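Local coordinates for alpha-1,3-glucanase (Bacillus circulans, PDB 5ZRU), which probably hydrolyses alpha-1,3-glucan through this catalytic unit of a longer, multidomain glycoside hydrolase of family 87, at residues Leu220-Trp233 against Ile247-Asn261. Sequence-based numbering, arbitrary orientation.
Sequences LYIPAGTFHLGNMW and IMGAGIWHTNIQFTN. With PE5 (3,6,9,12,15,18,21,24-octaoxahexacosan-1-ol), chain C.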
loop_
_atom_site.group_PDB
_atom_site.type_symbol
_atom_site.label_atom_id
_atom_site.label_comp_id
_atom_site.label_asym_id
_atom_site.label_seq_id
_atom_site.Cartn_x
_atom_site.Cartn_y
_atom_site.Cartn_z
ATOM N N LEU A 220 0.125 2.541 27.743
ATOM C CA LEU A 220 0.447 1.123 27.591
ATOM C C LEU A 220 1.697 1.006 26.725
ATOM O O LEU A 220 1.670 1.337 25.539
ATOM C CB LEU A 220 -0.719 0.345 26.974
ATOM C CG LEU A 220 -0.447 -1.131 26.643
ATOM C CD1 LEU A 220 0.141 -1.852 27.841
ATOM C CD2 LEU A 220 -1.729 -1.837 26.160
ATOM N N TYR A 221 2.782 0.518 27.315
ATOM C CA TYR A 221 4.055 0.339 26.631
ATOM C C TYR A 221 4.243 -1.124 26.246
ATOM O O TYR A 221 3.941 -2.029 27.029
ATOM C CB TYR A 221 5.202 0.793 27.542
ATOM C CG TYR A 221 6.608 0.647 26.980
ATOM C CD1 TYR A 221 7.029 1.417 25.902
ATOM C CD2 TYR A 221 7.530 -0.220 27.572
ATOM C CE1 TYR A 221 8.322 1.309 25.410
ATOM C CE2 TYR A 221 8.832 -0.332 27.087
ATOM C CZ TYR A 221 9.213 0.443 26.005
ATOM O OH TYR A 221 10.482 0.359 25.525
ATOM N N ILE A 222 4.732 -1.352 25.032
ATOM C CA ILE A 222 5.130 -2.678 24.582
ATOM C C ILE A 222 6.639 -2.638 24.355
ATOM O O ILE A 222 7.102 -1.949 23.435
ATOM C CB ILE A 222 4.389 -3.103 23.306
ATOM C CG1 ILE A 222 2.878 -3.016 23.513
ATOM C CG2 ILE A 222 4.769 -4.547 22.922
ATOM C CD1 ILE A 222 2.081 -3.163 22.227
ATOM N N PRO A 223 7.445 -3.331 25.172
ATOM C CA PRO A 223 8.905 -3.199 25.048
ATOM C C PRO A 223 9.439 -3.876 23.801
ATOM O O PRO A 223 8.676 -4.476 23.037
ATOM C CB PRO A 223 9.431 -3.883 26.316
ATOM C CG PRO A 223 8.384 -4.875 26.642
ATOM C CD PRO A 223 7.067 -4.208 26.288
ATOM N N ALA A 224 10.750 -3.781 23.595
ATOM C CA ALA A 224 11.377 -4.438 22.454
ATOM C C ALA A 224 11.177 -5.946 22.523
ATOM O O ALA A 224 11.188 -6.546 23.601
ATOM C CB ALA A 224 12.873 -4.121 22.412
ATOM N N GLY A 225 11.016 -6.559 21.358
ATOM C CA GLY A 225 10.882 -7.997 21.249
ATOM C C GLY A 225 9.682 -8.380 20.409
ATOM O O GLY A 225 8.881 -7.548 19.988
ATOM N N THR A 226 9.578 -9.682 20.170
ATOM C CA THR A 226 8.461 -10.243 19.423
ATOM C C THR A 226 7.442 -10.826 20.391
ATOM O O THR A 226 7.781 -11.667 21.232
ATOM C CB THR A 226 8.931 -11.323 18.448
ATOM O OG1 THR A 226 9.808 -10.740 17.478
ATOM C CG2 THR A 226 7.729 -11.949 17.730
ATOM N N PHE A 227 6.194 -10.376 20.262
ATOM C CA PHE A 227 5.079 -10.871 21.050
ATOM C C PHE A 227 4.092 -11.562 20.124
ATOM O O PHE A 227 3.869 -11.109 18.996
ATOM C CB PHE A 227 4.423 -9.723 21.804
ATOM C CG PHE A 227 5.356 -9.061 22.759
ATOM C CD1 PHE A 227 5.450 -9.499 24.070
ATOM C CD2 PHE A 227 6.193 -8.037 22.327
ATOM C CE1 PHE A 227 6.328 -8.893 24.956
ATOM C CE2 PHE A 227 7.080 -7.441 23.195
ATOM C CZ PHE A 227 7.148 -7.868 24.515
ATOM N N HIS A 228 3.512 -12.663 20.598
ATOM C CA HIS A 228 2.680 -13.527 19.773
ATOM C C HIS A 228 1.241 -13.459 20.255
ATOM O O HIS A 228 0.961 -13.694 21.439
ATOM C CB HIS A 228 3.197 -14.971 19.799
ATOM C CG HIS A 228 4.524 -15.140 19.119
ATOM N ND1 HIS A 228 5.724 -14.980 19.777
ATOM C CD2 HIS A 228 4.836 -15.435 17.834
ATOM C CE1 HIS A 228 6.720 -15.184 18.931
ATOM N NE2 HIS A 228 6.207 -15.458 17.745
ATOM N N LEU A 229 0.333 -13.141 19.341
ATOM C CA LEU A 229 -1.078 -12.974 19.669
ATOM C C LEU A 229 -1.889 -13.969 18.848
ATOM O O LEU A 229 -1.981 -13.837 17.622
ATOM C CB LEU A 229 -1.534 -11.538 19.407
ATOM C CG LEU A 229 -0.732 -10.420 20.078
ATOM C CD1 LEU A 229 -1.427 -9.075 19.844
ATOM C CD2 LEU A 229 -0.580 -10.654 21.572
ATOM N N GLY A 230 -2.474 -14.963 19.519
ATOM C CA GLY A 230 -3.172 -16.057 18.874
ATOM C C GLY A 230 -4.608 -15.790 18.488
ATOM O O GLY A 230 -5.334 -16.725 18.135
ATOM N N ASN A 231 -5.056 -14.545 18.560
ATOM C CA ASN A 231 -6.347 -14.172 18.001
ATOM C C ASN A 231 -6.367 -12.667 17.800
ATOM O O ASN A 231 -5.355 -11.984 18.002
ATOM C CB ASN A 231 -7.509 -14.623 18.888
ATOM C CG ASN A 231 -8.705 -15.069 18.060
ATOM O OD1 ASN A 231 -9.401 -14.246 17.422
ATOM N ND2 ASN A 231 -8.944 -16.383 18.047
ATOM N N MET A 232 -7.531 -12.150 17.410
ATOM C CA MET A 232 -7.686 -10.712 17.227
ATOM C C MET A 232 -7.497 -10.002 18.563
ATOM O O MET A 232 -7.977 -10.465 19.603
ATOM C CB MET A 232 -9.067 -10.403 16.646
ATOM C CG MET A 232 -9.318 -8.910 16.316
ATOM S SD MET A 232 -11.000 -8.580 15.776
ATOM C CE MET A 232 -11.117 -9.605 14.293
ATOM N N TRP A 233 -6.758 -8.896 18.546
ATOM C CA TRP A 233 -6.590 -8.072 19.740
ATOM C C TRP A 233 -7.721 -7.047 19.761
ATOM O O TRP A 233 -7.729 -6.114 18.955
ATOM C CB TRP A 233 -5.218 -7.397 19.744
ATOM C CG TRP A 233 -4.899 -6.650 21.025
ATOM C CD1 TRP A 233 -5.597 -6.697 22.204
ATOM C CD2 TRP A 233 -3.832 -5.712 21.230
ATOM N NE1 TRP A 233 -5.017 -5.862 23.136
ATOM C CE2 TRP A 233 -3.933 -5.245 22.563
ATOM C CE3 TRP A 233 -2.792 -5.236 20.424
ATOM C CZ2 TRP A 233 -3.033 -4.330 23.102
ATOM C CZ3 TRP A 233 -1.902 -4.322 20.957
ATOM C CH2 TRP A 233 -2.028 -3.875 22.285
ATOM N N ILE A 247 -0.953 3.664 23.221
ATOM C CA ILE A 247 -0.226 2.400 23.141
ATOM C C ILE A 247 1.027 2.647 22.317
ATOM O O ILE A 247 0.936 3.080 21.163
ATOM C CB ILE A 247 -1.071 1.289 22.501
ATOM C CG1 ILE A 247 -2.370 1.083 23.297
ATOM C CG2 ILE A 247 -0.233 0.009 22.338
ATOM C CD1 ILE A 247 -3.424 0.283 22.541
ATOM N N MET A 248 2.193 2.389 22.901
ATOM C CA MET A 248 3.443 2.725 22.236
ATOM C C MET A 248 4.428 1.578 22.376
ATOM O O MET A 248 4.642 1.079 23.485
ATOM C CB MET A 248 4.068 4.005 22.814
ATOM C CG MET A 248 5.264 4.517 22.000
ATOM S SD MET A 248 6.173 5.841 22.842
ATOM C CE MET A 248 7.025 4.900 24.100
ATOM N N GLY A 249 5.042 1.183 21.261
ATOM C CA GLY A 249 6.093 0.191 21.277
ATOM C C GLY A 249 7.460 0.843 21.372
ATOM O O GLY A 249 7.597 2.057 21.539
ATOM N N ALA A 250 8.494 0.015 21.233
ATOM C CA ALA A 250 9.866 0.509 21.302
ATOM C C ALA A 250 10.428 0.922 19.942
ATOM O O ALA A 250 11.596 1.322 19.863
ATOM C CB ALA A 250 10.781 -0.548 21.933
ATOM N N GLY A 251 9.630 0.855 18.882
ATOM C CA GLY A 251 10.092 1.216 17.550
ATOM C C GLY A 251 9.744 0.149 16.526
ATOM O O GLY A 251 9.675 -1.044 16.832
ATOM N N ILE A 252 9.524 0.584 15.280
ATOM C CA ILE A 252 9.192 -0.392 14.240
ATOM C C ILE A 252 10.317 -1.395 14.018
ATOM O O ILE A 252 10.081 -2.467 13.450
ATOM C CB ILE A 252 8.820 0.301 12.907
ATOM C CG1 ILE A 252 10.024 1.059 12.316
ATOM C CG2 ILE A 252 7.604 1.205 13.102
ATOM C CD1 ILE A 252 9.746 1.662 10.915
ATOM N N TRP A 253 11.539 -1.079 14.446
ATOM C CA TRP A 253 12.660 -2.003 14.327
ATOM C C TRP A 253 12.883 -2.834 15.587
ATOM O O TRP A 253 13.826 -3.630 15.622
ATOM C CB TRP A 253 13.948 -1.229 13.978
ATOM C CG TRP A 253 13.972 -0.775 12.526
ATOM C CD1 TRP A 253 13.661 0.468 12.042
ATOM C CD2 TRP A 253 14.298 -1.581 11.383
ATOM N NE1 TRP A 253 13.783 0.484 10.667
ATOM C CE2 TRP A 253 14.170 -0.761 10.239
ATOM C CE3 TRP A 253 14.682 -2.920 11.215
ATOM C CZ2 TRP A 253 14.421 -1.233 8.944
ATOM C CZ3 TRP A 253 14.939 -3.392 9.915
ATOM C CH2 TRP A 253 14.803 -2.546 8.804
ATOM N N HIS A 254 12.068 -2.648 16.624
ATOM C CA HIS A 254 12.324 -3.290 17.911
ATOM C C HIS A 254 11.148 -4.093 18.437
ATOM O O HIS A 254 11.361 -5.158 19.025
ATOM C CB HIS A 254 12.736 -2.230 18.952
ATOM C CG HIS A 254 14.016 -1.535 18.610
ATOM N ND1 HIS A 254 15.251 -2.105 18.828
ATOM C CD2 HIS A 254 14.253 -0.327 18.047
ATOM C CE1 HIS A 254 16.196 -1.276 18.419
ATOM N NE2 HIS A 254 15.616 -0.188 17.945
ATOM N N THR A 255 9.917 -3.620 18.243
ATOM C CA THR A 255 8.730 -4.257 18.798
ATOM C C THR A 255 7.919 -4.873 17.665
ATOM O O THR A 255 7.416 -4.143 16.802
ATOM C CB THR A 255 7.877 -3.245 19.566
ATOM O OG1 THR A 255 8.607 -2.763 20.705
ATOM C CG2 THR A 255 6.581 -3.892 20.033
ATOM N N ASN A 256 7.784 -6.210 17.677
ATOM C CA ASN A 256 7.039 -6.965 16.667
ATOM C C ASN A 256 5.819 -7.605 17.314
ATOM O O ASN A 256 5.951 -8.370 18.279
ATOM C CB ASN A 256 7.894 -8.069 16.032
ATOM C CG ASN A 256 9.014 -7.532 15.156
ATOM O OD1 ASN A 256 9.186 -6.329 15.019
ATOM N ND2 ASN A 256 9.790 -8.438 14.564
ATOM N N ILE A 257 4.641 -7.323 16.771
ATOM C CA ILE A 257 3.431 -8.049 17.133
ATOM C C ILE A 257 3.163 -9.058 16.025
ATOM O O ILE A 257 2.915 -8.680 14.870
ATOM C CB ILE A 257 2.228 -7.115 17.337
ATOM C CG1 ILE A 257 2.435 -6.203 18.554
ATOM C CG2 ILE A 257 0.960 -7.947 17.536
ATOM C CD1 ILE A 257 1.263 -5.226 18.788
ATOM N N GLN A 258 3.216 -10.338 16.368
ATOM C CA GLN A 258 3.043 -11.414 15.399
ATOM C C GLN A 258 1.723 -12.114 15.686
ATOM O O GLN A 258 1.599 -12.816 16.695
ATOM C CB GLN A 258 4.196 -12.412 15.466
ATOM C CG GLN A 258 3.987 -13.594 14.520
ATOM C CD GLN A 258 4.051 -13.170 13.071
ATOM O OE1 GLN A 258 5.084 -12.676 12.610
ATOM N NE2 GLN A 258 2.941 -13.340 12.343
ATOM N N PHE A 259 0.731 -11.915 14.822
ATOM C CA PHE A 259 -0.493 -12.693 14.933
ATOM C C PHE A 259 -0.242 -14.086 14.375
ATOM O O PHE A 259 0.319 -14.234 13.290
ATOM C CB PHE A 259 -1.643 -11.998 14.205
ATOM C CG PHE A 259 -2.088 -10.730 14.886
ATOM C CD1 PHE A 259 -3.005 -10.777 15.927
ATOM C CD2 PHE A 259 -1.557 -9.495 14.511
ATOM C CE1 PHE A 259 -3.402 -9.625 16.565
ATOM C CE2 PHE A 259 -1.955 -8.326 15.153
ATOM C CZ PHE A 259 -2.880 -8.389 16.170
ATOM N N THR A 260 -0.638 -15.112 15.135
ATOM C CA THR A 260 -0.293 -16.485 14.799
ATOM C C THR A 260 -1.453 -17.296 14.245
ATOM O O THR A 260 -1.230 -18.427 13.792
ATOM C CB THR A 260 0.262 -17.215 16.033
ATOM O OG1 THR A 260 -0.725 -17.212 17.074
ATOM C CG2 THR A 260 1.531 -16.533 16.532
ATOM N N ASN A 261 -2.671 -16.766 14.268
ATOM C CA ASN A 261 -3.852 -17.540 13.907
ATOM C C ASN A 261 -4.206 -17.284 12.449
ATOM O O ASN A 261 -4.440 -16.124 12.076
ATOM C CB ASN A 261 -5.017 -17.166 14.821
ATOM C CG ASN A 261 -6.162 -18.171 14.778
ATOM O OD1 ASN A 261 -6.458 -18.749 13.740
ATOM N ND2 ASN A 261 -6.829 -18.356 15.916
HETATM C C48 PE5 C . 3.639 -17.131 12.126
HETATM C C50 PE5 C . 3.387 -16.819 10.647
HETATM O O1 PE5 C . 3.972 -17.806 9.840
HETATM C C1 PE5 C . 3.742 -17.658 8.465
HETATM C C2 PE5 C . 4.579 -18.658 7.663
HETATM O O2 PE5 C . 5.940 -18.375 7.829
HETATM C C3 PE5 C . 6.827 -19.301 7.269
HETATM C C4 PE5 C . 8.271 -18.892 7.591
HETATM O O3 PE5 C . 8.513 -17.590 7.130
HETATM C C5 PE5 C . 9.822 -17.108 7.276
HETATM C C6 PE5 C . 9.814 -15.698 7.887
HETATM O O4 PE5 C . 9.714 -14.697 6.906
HETATM C C7 PE5 C . 8.883 -13.609 7.221
HETATM C C8 PE5 C . 9.275 -13.007 8.573
HETATM O O5 PE5 C . 8.248 -12.186 9.029
HETATM C C9 PE5 C . 8.363 -11.786 10.368
HETATM C C10 PE5 C . 8.794 -10.326 10.405
HETATM O O6 PE5 C . 9.943 -10.204 11.190
HETATM C C11 PE5 C . 10.699 -9.054 10.945
HETATM C C12 PE5 C . 12.055 -9.164 11.628
HETATM O O7 PE5 C . 12.124 -8.127 12.556
HETATM C C13 PE5 C . 13.369 -7.498 12.653
HETATM C C14 PE5 C . 13.489 -6.889 14.048
HETATM O O8 PE5 C . 12.855 -7.746 14.954
HETATM C C15 PE5 C . 12.810 -7.306 16.286
HETATM C C16 PE5 C . 13.600 -8.280 17.172
HETATM O O52 PE5 C . 12.735 -9.063 17.948
HETATM O O HOH W 1 9.381 -11.376 14.667
HETATM O O HOH W 2 -3.688 -14.380 15.490
#
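Phe227 and Gln258 join through a nearly straight backbone bond, Gln258 N to Phe227 O at 2.8 Å (N-H...O angle 173°), one rung of a parallel ladder that pairs 225-229 with 255-259 at an axis separation of 4.7 Å. Inside, Leu229 CD1 presses on Ile257 CG2 at 3.5 Å, while the Phe259 ring turns its edge to Asn231 O, with Phe259 CD1 3.4 Å from that oxygen. Ile257 CD1 reaches Trp233 CZ3 at 3.9 Å; helix 203-216 packs against the same indole.

On the face that carries Thr226, His228, Asn256 and Gln258, Gln258 CG stands anti to the backbone N (chi1 176°) and lies 3.9 Å from His228 CD2. A bend at chi2 then brings Gln258 NE2 back to Phe259 O at 2.9 Å, while its OE1 takes a bond from Asn285. A leucine in its place would probably leave Phe259 O and the Asn285 amide without these mates. Nearby, Asn256 ND2 donates to O7 of the bound polyether at 3.1 Å.

As in the pectate-lyase-like family, backbone bonds join successive coils of a right-handed parallel beta-helix; here the side bearing Leu229, Ile257 and Phe259 is apolar, whereas that bearing Thr226, Asn256 and Gln258 offers hydroxyl and amide groups.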